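Local atomic coordinates of 7,8-dihydro-6-hydroxymethylpterin pyrophosphokinase-dihydropteroate synthase (PDB entry 6JWS), a protein that probably makes the pyrophosphorylated pterin from ATP and 6-hydroxymethyl-7,8-dihydropterin and joins it to 4-aminobenzoate, giving 7,8-dihydropteroate for folate synthesis. Residues P477-D482 with D496-L501; V488-V493 with I514-K519; R413-M418 with Q457-E462. The protein carries 1 engineered substitution. All coordinates share one frame; numbering follows the deposited sequence.

Contact 1. Residues P477-D482 with D496-L501. With PT1 (pteroic acid), chain I.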
loop_
_atom_site.group_PDB
_atom_site.type_symbol
_atom_site.label_atom_id
_atom_site.label_comp_id
_atom_site.label_asym_id
_atom_site.label_seq_id
_atom_site.Cartn_x
_atom_site.Cartn_y
_atom_site.Cartn_z
ATOM N N PRO B 477 -28.349 8.811 -2.000
ATOM C CA PRO B 477 -27.528 7.965 -1.144
ATOM C C PRO B 477 -28.360 6.778 -0.679
ATOM O O PRO B 477 -29.577 6.860 -0.562
ATOM C CB PRO B 477 -27.111 8.865 0.026
ATOM C CG PRO B 477 -28.182 9.935 0.062
ATOM C CD PRO B 477 -28.693 10.090 -1.359
ATOM N N ILE B 478 -27.671 5.653 -0.517
ATOM C CA ILE B 478 -28.218 4.454 0.079
ATOM C C ILE B 478 -28.328 4.743 1.569
ATOM O O ILE B 478 -27.463 5.415 2.135
ATOM C CB ILE B 478 -27.258 3.302 -0.266
ATOM C CG1 ILE B 478 -27.048 3.230 -1.785
ATOM C CG2 ILE B 478 -27.741 1.989 0.310
ATOM C CD1 ILE B 478 -26.048 2.192 -2.247
ATOM N N ILE B 479 -29.423 4.281 2.183
ATOM C CA ILE B 479 -29.644 4.519 3.602
ATOM C C ILE B 479 -29.521 3.201 4.361
ATOM O O ILE B 479 -30.245 2.237 4.088
ATOM C CB ILE B 479 -31.007 5.202 3.866
ATOM C CG1 ILE B 479 -31.161 6.525 3.104
ATOM C CG2 ILE B 479 -31.236 5.403 5.353
ATOM C CD1 ILE B 479 -30.011 7.484 3.327
ATOM N N SER B 480 -28.670 3.220 5.386
ATOM C CA SER B 480 -28.498 2.089 6.273
ATOM C C SER B 480 -29.005 2.440 7.677
ATOM O O SER B 480 -28.739 3.528 8.200
ATOM C CB SER B 480 -27.027 1.707 6.287
ATOM O OG SER B 480 -26.790 0.668 7.215
ATOM N N ILE B 481 -29.713 1.501 8.313
ATOM C CA ILE B 481 -30.155 1.739 9.687
ATOM C C ILE B 481 -29.423 0.796 10.640
ATOM O O ILE B 481 -29.488 -0.417 10.491
ATOM C CB ILE B 481 -31.688 1.670 9.855
ATOM C CG1 ILE B 481 -32.090 1.748 11.329
ATOM C CG2 ILE B 481 -32.305 0.447 9.192
ATOM C CD1 ILE B 481 -33.460 2.344 11.524
ATOM N N ASP B 482 -28.739 1.387 11.620
ATOM C CA ASP B 482 -28.032 0.667 12.657
ATOM C C ASP B 482 -29.045 0.302 13.740
ATOM O O ASP B 482 -29.244 1.068 14.694
ATOM C CB ASP B 482 -26.906 1.546 13.208
ATOM C CG ASP B 482 -25.960 0.876 14.203
ATOM O OD1 ASP B 482 -26.303 -0.196 14.756
ATOM O OD2 ASP B 482 -24.858 1.431 14.422
ATOM N N ASP B 496 -40.531 2.711 3.346
ATOM C CA ASP B 496 -39.456 2.897 2.373
ATOM C C ASP B 496 -38.459 3.951 2.849
ATOM O O ASP B 496 -38.052 4.827 2.094
ATOM C CB ASP B 496 -39.978 3.140 0.950
ATOM C CG ASP B 496 -40.595 1.897 0.319
ATOM O OD1 ASP B 496 -41.812 1.660 0.536
ATOM O OD2 ASP B 496 -39.851 1.147 -0.373
ATOM N N LEU B 497 -38.041 3.839 4.110
ATOM C CA LEU B 497 -37.154 4.845 4.671
ATOM C C LEU B 497 -35.695 4.403 4.566
ATOM O O LEU B 497 -34.818 5.235 4.768
ATOM C CB LEU B 497 -37.558 5.138 6.129
ATOM C CG LEU B 497 -38.992 5.648 6.333
ATOM C CD1 LEU B 497 -39.260 5.971 7.790
ATOM C CD2 LEU B 497 -39.254 6.881 5.479
ATOM N N VAL B 498 -35.449 3.114 4.270
ATOM C CA VAL B 498 -34.114 2.543 4.376
ATOM C C VAL B 498 -33.888 1.505 3.279
ATOM O O VAL B 498 -34.846 0.919 2.774
ATOM C CB VAL B 498 -33.823 1.947 5.774
ATOM C CG1 VAL B 498 -33.927 2.993 6.871
ATOM C CG2 VAL B 498 -34.696 0.736 6.094
ATOM N N ASP B 499 -32.603 1.260 2.971
ATOM C CA ASP B 499 -32.164 0.216 2.061
ATOM C C ASP B 499 -31.472 -0.952 2.772
ATOM O O ASP B 499 -31.552 -2.072 2.294
ATOM C CB ASP B 499 -31.197 0.806 1.042
ATOM C CG ASP B 499 -31.848 1.977 0.349
ATOM O OD1 ASP B 499 -32.897 1.730 -0.308
ATOM O OD2 ASP B 499 -31.343 3.129 0.532
ATOM N N ILE B 500 -30.737 -0.697 3.859
ATOM C CA ILE B 500 -29.810 -1.689 4.390
ATOM C C ILE B 500 -30.058 -1.848 5.889
ATOM O O ILE B 500 -30.156 -0.848 6.592
ATOM C CB ILE B 500 -28.338 -1.275 4.121
ATOM C CG1 ILE B 500 -27.980 -1.353 2.634
ATOM C CG2 ILE B 500 -27.370 -2.114 4.966
ATOM C CD1 ILE B 500 -26.639 -0.749 2.268
ATOM N N LEU B 501 -30.175 -3.098 6.357
ATOM C CA LEU B 501 -30.098 -3.378 7.783
ATOM C C LEU B 501 -28.625 -3.501 8.202
ATOM O O LEU B 501 -27.864 -4.303 7.663
ATOM C CB LEU B 501 -30.903 -4.644 8.115
ATOM C CG LEU B 501 -30.763 -5.181 9.552
ATOM C CD1 LEU B 501 -31.293 -4.183 10.583
ATOM C CD2 LEU B 501 -31.498 -6.502 9.719
HETATM C C2 PT1 I . -19.221 -0.845 13.623
HETATM C C3 PT1 I . -20.063 0.014 14.456
HETATM C C5 PT1 I . -21.493 0.037 14.132
HETATM N N6 PT1 I . -19.580 0.766 15.474
HETATM C C7 PT1 I . -21.111 -1.545 12.373
HETATM N N9 PT1 I . -21.945 -0.735 13.103
HETATM C C10 PT1 I . -20.436 1.517 16.217
HETATM N N11 PT1 I . -21.602 -2.331 11.348
HETATM C C12 PT1 I . -21.796 1.518 15.932
HETATM C C21 PT1 I . -14.364 1.896 20.840
HETATM O O22 PT1 I . -13.826 3.030 20.961
HETATM O O1 PT1 I . -17.907 -0.920 13.865
HETATM N N4 PT1 I . -19.774 -1.572 12.627
HETATM N N8 PT1 I . -22.289 0.802 14.899
HETATM C C13 PT1 I . -19.886 2.308 17.373
HETATM N N14 PT1 I . -19.494 1.357 18.449
HETATM C C15 PT1 I . -18.277 1.469 19.031
HETATM C C16 PT1 I . -17.612 0.320 19.510
HETATM C C17 PT1 I . -17.693 2.772 19.157
HETATM C C18 PT1 I . -16.334 0.466 20.103
HETATM C C19 PT1 I . -16.422 2.904 19.771
HETATM C C20 PT1 I . -15.737 1.749 20.224
HETATM O O23 PT1 I . -13.756 0.883 21.225
HETATM O O HOH W 1 -31.970 5.220 -1.071
#
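The carboxylate of Asp499 is gripped at the rim of its plane, where OD2 presents the lone pair that faces away from OD1 to the backbone of Ile479. The resulting bond from Ile479 N to Asp499 OD2 is 2.8 Å long and nearly straight (169° at the hydrogen). A water donates to the same OD2 and to Pro477 O, so one carboxylate oxygen ties down the entry to strand 478-482. The torsion that sets CG beside the backbone N of Asp499 (chi1 -55°) brings the group there. The carbonyl of Ile479 is a second flat group met at its edge: its O accepts in the carbonyl plane from both Asp499 N (2.8 Å) and Ile500 N (3.0 Å). Ile500 N to Ile479 O and then Ile481 N to Ile500 O (2.9 Å, almost along the C=O axis) start a parallel ladder, just past the Asp499 bonds, in the TIM barrel of the pterin-binding domain, between neighbouring strands 478-482 and 500-503 that a beta-alpha-beta unit connects through helix 486-494. On one face of the sheet Ile478 CG2 touches Ile500 CD1 (3.5 Å), and Ser480 OG rests against Ile500 CG2 while hydrogen-bonding to Asp430 of strand 428-432. On the face towards helices 448-464 and 486-494, Val498 CG1 fits between the CG2 methyls of Ile479 and Ile481, 3.9 Å and 3.8 Å away. At the C-terminal end of the strand, Asp482 OD2 comes within 2.7 Å of N8 of the bound pteroic acid, in a pocket where Asn502 and Asp575 also hold the ligand.

Contact 2. Residues V488-V493 with I514-K519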
loop_
_atom_site.group_PDB
_atom_site.type_symbol
_atom_site.label_atom_id
_atom_site.label_comp_id
_atom_site.label_asym_id
_atom_site.label_seq_id
_atom_site.Cartn_x
_atom_site.Cartn_y
_atom_site.Cartn_z
ATOM N N VAL B 488 -38.499 -1.446 14.827
ATOM C CA VAL B 488 -37.914 -0.274 14.198
ATOM C C VAL B 488 -37.674 -0.579 12.722
ATOM O O VAL B 488 -38.150 0.151 11.851
ATOM C CB VAL B 488 -36.636 0.183 14.936
ATOM C CG1 VAL B 488 -35.808 1.168 14.112
ATOM C CG2 VAL B 488 -36.968 0.775 16.307
ATOM N N PHE B 489 -36.992 -1.699 12.438
ATOM C CA PHE B 489 -36.698 -2.027 11.056
ATOM C C PHE B 489 -37.981 -2.163 10.238
ATOM O O PHE B 489 -38.008 -1.710 9.097
ATOM C CB PHE B 489 -35.808 -3.269 10.895
ATOM C CG PHE B 489 -35.275 -3.435 9.478
ATOM C CD1 PHE B 489 -34.421 -2.494 8.922
ATOM C CD2 PHE B 489 -35.624 -4.529 8.698
ATOM C CE1 PHE B 489 -33.935 -2.638 7.627
ATOM C CE2 PHE B 489 -35.105 -4.692 7.419
ATOM C CZ PHE B 489 -34.280 -3.736 6.874
ATOM N N LYS B 490 -39.017 -2.807 10.807
ATOM C CA LYS B 490 -40.280 -3.011 10.103
ATOM C C LYS B 490 -40.920 -1.679 9.686
ATOM O O LYS B 490 -41.329 -1.509 8.546
ATOM C CB LYS B 490 -41.245 -3.878 10.926
ATOM C CG LYS B 490 -42.575 -4.168 10.242
ATOM C CD LYS B 490 -43.468 -5.143 11.009
ATOM C CE LYS B 490 -44.929 -5.066 10.606
ATOM N NZ LYS B 490 -45.106 -5.076 9.133
ATOM N N GLU B 491 -40.978 -0.715 10.596
ATOM C CA GLU B 491 -41.613 0.557 10.274
ATOM C C GLU B 491 -40.807 1.269 9.187
ATOM O O GLU B 491 -41.381 1.966 8.359
ATOM C CB GLU B 491 -41.761 1.429 11.527
ATOM C CG GLU B 491 -42.617 2.669 11.299
ATOM C CD GLU B 491 -42.711 3.663 12.448
ATOM O OE1 GLU B 491 -42.130 3.412 13.520
ATOM O OE2 GLU B 491 -43.346 4.710 12.259
ATOM N N CYS B 492 -39.483 1.068 9.175
ATOM C CA CYS B 492 -38.639 1.722 8.186
ATOM C C CYS B 492 -38.864 1.124 6.805
ATOM O O CYS B 492 -39.019 1.872 5.849
ATOM C CB CYS B 492 -37.166 1.658 8.552
ATOM S SG CYS B 492 -36.768 2.668 9.996
ATOM N N VAL B 493 -38.915 -0.213 6.698
ATOM C CA VAL B 493 -39.094 -0.783 5.367
ATOM C C VAL B 493 -40.525 -0.567 4.867
ATOM O O VAL B 493 -40.720 -0.328 3.678
ATOM C CB VAL B 493 -38.545 -2.221 5.173
ATOM C CG1 VAL B 493 -37.030 -2.268 5.341
ATOM C CG2 VAL B 493 -39.200 -3.261 6.066
ATOM N N ILE B 514 -34.895 -11.083 9.861
ATOM C CA ILE B 514 -34.408 -11.619 8.595
ATOM C C ILE B 514 -35.555 -11.715 7.587
ATOM O O ILE B 514 -35.384 -11.404 6.407
ATOM C CB ILE B 514 -33.685 -12.960 8.853
ATOM C CG1 ILE B 514 -32.249 -12.718 9.314
ATOM C CG2 ILE B 514 -33.747 -13.924 7.673
ATOM C CD1 ILE B 514 -31.690 -13.861 10.138
ATOM N N LYS B 515 -36.747 -12.063 8.075
ATOM C CA LYS B 515 -37.935 -12.122 7.237
ATOM C C LYS B 515 -38.271 -10.745 6.680
ATOM O O LYS B 515 -38.920 -10.639 5.644
ATOM C CB LYS B 515 -39.166 -12.560 8.034
ATOM C CG LYS B 515 -39.127 -13.951 8.655
ATOM C CD LYS B 515 -40.483 -14.227 9.274
ATOM C CE LYS B 515 -40.436 -14.732 10.698
ATOM N NZ LYS B 515 -41.433 -14.058 11.568
ATOM N N LEU B 516 -37.824 -9.689 7.356
ATOM C CA LEU B 516 -38.087 -8.348 6.876
ATOM C C LEU B 516 -37.168 -7.986 5.705
ATOM O O LEU B 516 -37.424 -6.973 5.064
ATOM C CB LEU B 516 -37.920 -7.354 8.035
ATOM C CG LEU B 516 -38.880 -7.483 9.229
ATOM C CD1 LEU B 516 -38.605 -6.379 10.251
ATOM C CD2 LEU B 516 -40.337 -7.400 8.776
ATOM N N LEU B 517 -36.103 -8.771 5.427
ATOM C CA LEU B 517 -35.158 -8.417 4.361
ATOM C C LEU B 517 -35.693 -8.862 3.001
ATOM O O LEU B 517 -35.026 -8.686 1.977
ATOM C CB LEU B 517 -33.793 -9.074 4.586
ATOM C CG LEU B 517 -33.078 -8.730 5.886
ATOM C CD1 LEU B 517 -31.895 -9.665 6.085
ATOM C CD2 LEU B 517 -32.642 -7.271 5.885
ATOM N N LYS B 518 -36.896 -9.442 3.015
ATOM C CA LYS B 518 -37.542 -10.002 1.839
ATOM C C LYS B 518 -38.989 -9.515 1.783
ATOM O O LYS B 518 -39.711 -9.559 2.776
ATOM C CB LYS B 518 -37.486 -11.529 1.926
ATOM C CG LYS B 518 -36.288 -12.160 1.233
ATOM C CD LYS B 518 -35.853 -13.531 1.716
ATOM C CE LYS B 518 -36.958 -14.512 2.044
ATOM N NZ LYS B 518 -36.780 -15.041 3.418
ATOM N N LYS B 519 -39.387 -9.001 0.621
ATOM C CA LYS B 519 -40.786 -8.738 0.330
ATOM C C LYS B 519 -41.155 -9.452 -0.969
ATOM O O LYS B 519 -40.339 -10.178 -1.530
ATOM C CB LYS B 519 -41.031 -7.231 0.239
ATOM C CG LYS B 519 -40.989 -6.484 1.562
ATOM C CD LYS B 519 -41.905 -5.278 1.588
ATOM C CE LYS B 519 -41.477 -4.155 0.666
ATOM N NZ LYS B 519 -40.846 -3.051 1.427
#
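Leu516 carries the largest share of this contact, with more of its surface buried here than any other residue of the two segments. Its CG stands beside the backbone N (chi1 -63°) and the chain then runs on extended, which carries CD1 up against helix 486-494. There the methyl meets Lys490 N at 3.6 Å and Lys490 CB at 3.7 Å, so it lies on the helix backbone itself, while CD2 only grazes the lysine CG. The charged end of Lys490 leads off in another direction, to a salt bridge with Asp494. Phe489 supplies the second large surface. With CG anti to its backbone N (chi1 -168°), the ring reaches toward 514-519 and slides past Leu516 in the opposite direction. Leu516 CB sits at the edge of the ring, close to its plane and 3.7 Å from Phe489 CD2. Leu517 crosses the phenylalanine at about a right angle, its CD2 approaching obliquely to 3.9 Å from Phe489 CE2. Val493, one helical turn further along, covers part of a ring face from within its own helix: its CG1 stands 3.5 Å above the plane, displaced toward the rim. The other methyl, Val493 CG2, turns to the backbone and reaches 4.2 Å from Leu516 O. At the margin, the amino group of Lys519 lies near the C-terminal part of the helix but hydrogen-bonds to Tyr524. No hydrogen bond joins the two segments, and the contact rests on apolar fit. Helix 486-494, which links strands 478-482 and 500-503, here packs on the connection from strand 500-503 to strand 525-529, the side-by-side packing of successive connections round a TIM barrel.

Contact 3. Residues R413-M418 with Q457-E462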
loop_
_atom_site.group_PDB
_atom_site.type_symbol
_atom_site.label_atom_id
_atom_site.label_comp_id
_atom_site.label_asym_id
_atom_site.label_seq_id
_atom_site.Cartn_x
_atom_site.Cartn_y
_atom_site.Cartn_z
ATOM N N ARG B 413 -31.664 19.560 12.050
ATOM C CA ARG B 413 -30.213 19.551 12.170
ATOM C C ARG B 413 -29.690 18.185 11.710
ATOM O O ARG B 413 -28.695 18.118 11.002
ATOM C CB ARG B 413 -29.829 19.884 13.613
ATOM C CG ARG B 413 -28.335 19.910 13.905
ATOM C CD ARG B 413 -28.096 19.859 15.409
ATOM N NE ARG B 413 -26.950 20.617 15.910
ATOM C CZ ARG B 413 -25.681 20.208 15.874
ATOM N NH1 ARG B 413 -25.369 19.036 15.343
ATOM N NH2 ARG B 413 -24.723 20.977 16.367
ATOM N N ALA B 414 -30.408 17.109 12.067
ATOM C CA ALA B 414 -30.050 15.756 11.661
ATOM C C ALA B 414 -30.032 15.660 10.137
ATOM O O ALA B 414 -29.043 15.200 9.572
ATOM C CB ALA B 414 -30.973 14.722 12.269
ATOM N N VAL B 415 -31.113 16.128 9.495
ATOM C CA VAL B 415 -31.263 15.978 8.058
ATOM C C VAL B 415 -30.242 16.853 7.323
ATOM O O VAL B 415 -29.701 16.461 6.287
ATOM C CB VAL B 415 -32.723 16.229 7.631
ATOM C CG1 VAL B 415 -32.873 16.412 6.127
ATOM C CG2 VAL B 415 -33.617 15.098 8.107
ATOM N N GLN B 416 -29.959 18.031 7.887
ATOM C CA GLN B 416 -28.960 18.928 7.348
ATOM C C GLN B 416 -27.626 18.182 7.256
ATOM O O GLN B 416 -26.953 18.234 6.228
ATOM C CB GLN B 416 -28.811 20.116 8.297
ATOM C CG GLN B 416 -28.669 21.470 7.625
ATOM C CD GLN B 416 -29.144 22.546 8.580
ATOM O OE1 GLN B 416 -30.289 23.001 8.520
ATOM N NE2 GLN B 416 -28.277 22.933 9.506
ATOM N N ARG B 417 -27.250 17.512 8.358
ATOM C CA ARG B 417 -26.027 16.731 8.466
ATOM C C ARG B 417 -25.994 15.630 7.402
ATOM O O ARG B 417 -24.950 15.401 6.798
ATOM C CB ARG B 417 -25.867 16.191 9.889
ATOM C CG ARG B 417 -24.586 15.403 10.132
ATOM C CD ARG B 417 -23.289 16.166 9.920
ATOM N NE ARG B 417 -22.137 15.284 10.098
ATOM C CZ ARG B 417 -21.039 15.288 9.338
ATOM N NH1 ARG B 417 -20.921 16.143 8.333
ATOM N NH2 ARG B 417 -20.065 14.429 9.588
ATOM N N MET B 418 -27.142 14.988 7.144
ATOM C CA MET B 418 -27.242 13.964 6.115
ATOM C C MET B 418 -26.941 14.543 4.738
ATOM O O MET B 418 -26.295 13.878 3.929
ATOM C CB MET B 418 -28.616 13.286 6.099
ATOM C CG MET B 418 -28.831 12.441 7.329
ATOM S SD MET B 418 -30.491 11.765 7.507
ATOM C CE MET B 418 -30.548 10.641 6.111
ATOM N N GLN B 457 -38.023 10.168 8.036
ATOM C CA GLN B 457 -39.226 10.695 7.402
ATOM C C GLN B 457 -38.960 12.088 6.820
ATOM O O GLN B 457 -39.303 12.351 5.676
ATOM C CB GLN B 457 -40.394 10.717 8.396
ATOM C CG GLN B 457 -41.220 9.438 8.399
ATOM C CD GLN B 457 -42.075 9.251 9.629
ATOM O OE1 GLN B 457 -41.929 9.937 10.645
ATOM N NE2 GLN B 457 -42.966 8.274 9.556
ATOM N N LEU B 458 -38.338 12.973 7.603
ATOM C CA LEU B 458 -37.987 14.309 7.147
ATOM C C LEU B 458 -36.979 14.230 5.994
ATOM O O LEU B 458 -37.096 14.969 5.013
ATOM C CB LEU B 458 -37.453 15.111 8.344
ATOM C CG LEU B 458 -37.092 16.578 8.078
ATOM C CD1 LEU B 458 -38.267 17.343 7.488
ATOM C CD2 LEU B 458 -36.616 17.274 9.345
ATOM N N PHE B 459 -36.006 13.305 6.085
ATOM C CA PHE B 459 -35.036 13.174 5.006
ATOM C C PHE B 459 -35.729 12.799 3.697
ATOM O O PHE B 459 -35.411 13.361 2.646
ATOM C CB PHE B 459 -33.929 12.164 5.326
ATOM C CG PHE B 459 -32.993 11.980 4.165
ATOM C CD1 PHE B 459 -31.998 12.911 3.909
ATOM C CD2 PHE B 459 -33.147 10.908 3.299
ATOM C CE1 PHE B 459 -31.154 12.757 2.818
ATOM C CE2 PHE B 459 -32.304 10.762 2.205
ATOM C CZ PHE B 459 -31.314 11.691 1.963
ATOM N N GLN B 460 -36.645 11.824 3.770
ATOM C CA GLN B 460 -37.377 11.341 2.608
ATOM C C GLN B 460 -38.121 12.524 1.970
ATOM O O GLN B 460 -38.069 12.718 0.759
ATOM C CB GLN B 460 -38.267 10.163 3.038
ATOM C CG GLN B 460 -39.208 9.610 1.972
ATOM C CD GLN B 460 -40.261 8.643 2.486
ATOM O OE1 GLN B 460 -41.031 8.943 3.402
ATOM N NE2 GLN B 460 -40.334 7.463 1.880
ATOM N N LYS B 461 -38.764 13.345 2.813
ATOM C CA LYS B 461 -39.569 14.472 2.371
ATOM C C LYS B 461 -38.692 15.510 1.670
ATOM O O LYS B 461 -39.018 15.941 0.568
ATOM C CB LYS B 461 -40.388 15.040 3.539
ATOM C CG LYS B 461 -41.231 16.268 3.223
ATOM C CD LYS B 461 -41.495 17.133 4.446
ATOM C CE LYS B 461 -41.319 18.620 4.190
ATOM N NZ LYS B 461 -40.895 19.356 5.408
ATOM N N GLU B 462 -37.577 15.898 2.300
ATOM C CA GLU B 462 -36.653 16.857 1.711
ATOM C C GLU B 462 -36.051 16.317 0.411
ATOM O O GLU B 462 -35.891 17.056 -0.561
ATOM C CB GLU B 462 -35.547 17.256 2.689
ATOM C CG GLU B 462 -36.037 17.901 3.975
ATOM C CD GLU B 462 -36.753 19.245 3.863
ATOM O OE1 GLU B 462 -37.664 19.380 3.009
ATOM O OE2 GLU B 462 -36.412 20.156 4.647
#
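Val415 is the bump on helix 411-424, and the hollow that takes it lies on helix 448-464 among Leu458, Phe459 and Glu462. Its two methyls part company: CG2 drops toward the backbone, 3.6 Å from Phe459 N, and presses on Leu458 CG at 3.8 Å, whereas CG1 lies at the edge of the Phe459 ring and meets Glu462 CG at 4.1 Å. The short helix segments cross at -56° with their axes 9.5 Å apart, a meeting of successive helices in the outer layer of the TIM barrel, with strand 428-432 between them in sequence. One turn beyond the valine, Met418 forms the second bump, and it bears on a flat surface, the face of the Phe459 ring. Its chain runs extended through chi2 and bends at chi3 (66°), which lays the terminal methyl over that face, with Met418 CE 3.4 Å from Phe459 CG. Met418 CE is 3.6 Å from the centroid of the Phe459 ring, a CH-pi contact displaced toward CG and CD1. The sulfur stands farther off and oblique to the ring, completing a Met-aromatic pair. Phe459 extends anti to its backbone N and also meets the ring of Phe419, their planes inclined at about 45°.

From the N terminus, contact 3 closes first: it brings helix 411-424 against helix 448-464 and closes a loop of chain that contains strand 428-432. The chain then enters strand 478-482, where contact 1 opens; contact 2 opens on helix 486-494 before contact 1 closes at 496-501, and it closes only at 514-519. Contacts 1 and 2 therefore cross, whereas contact 3 precedes both in series. Ile481 packing on Phe489 and Cys492 couples the strand pair to its connecting helix. Leu497 beside Gln457 and Gln460, with Pro477 against Phe459, joins contact 1 to contact 3. Contacts 2 and 3 do not touch, and contact 1 bridges them within the same barrel.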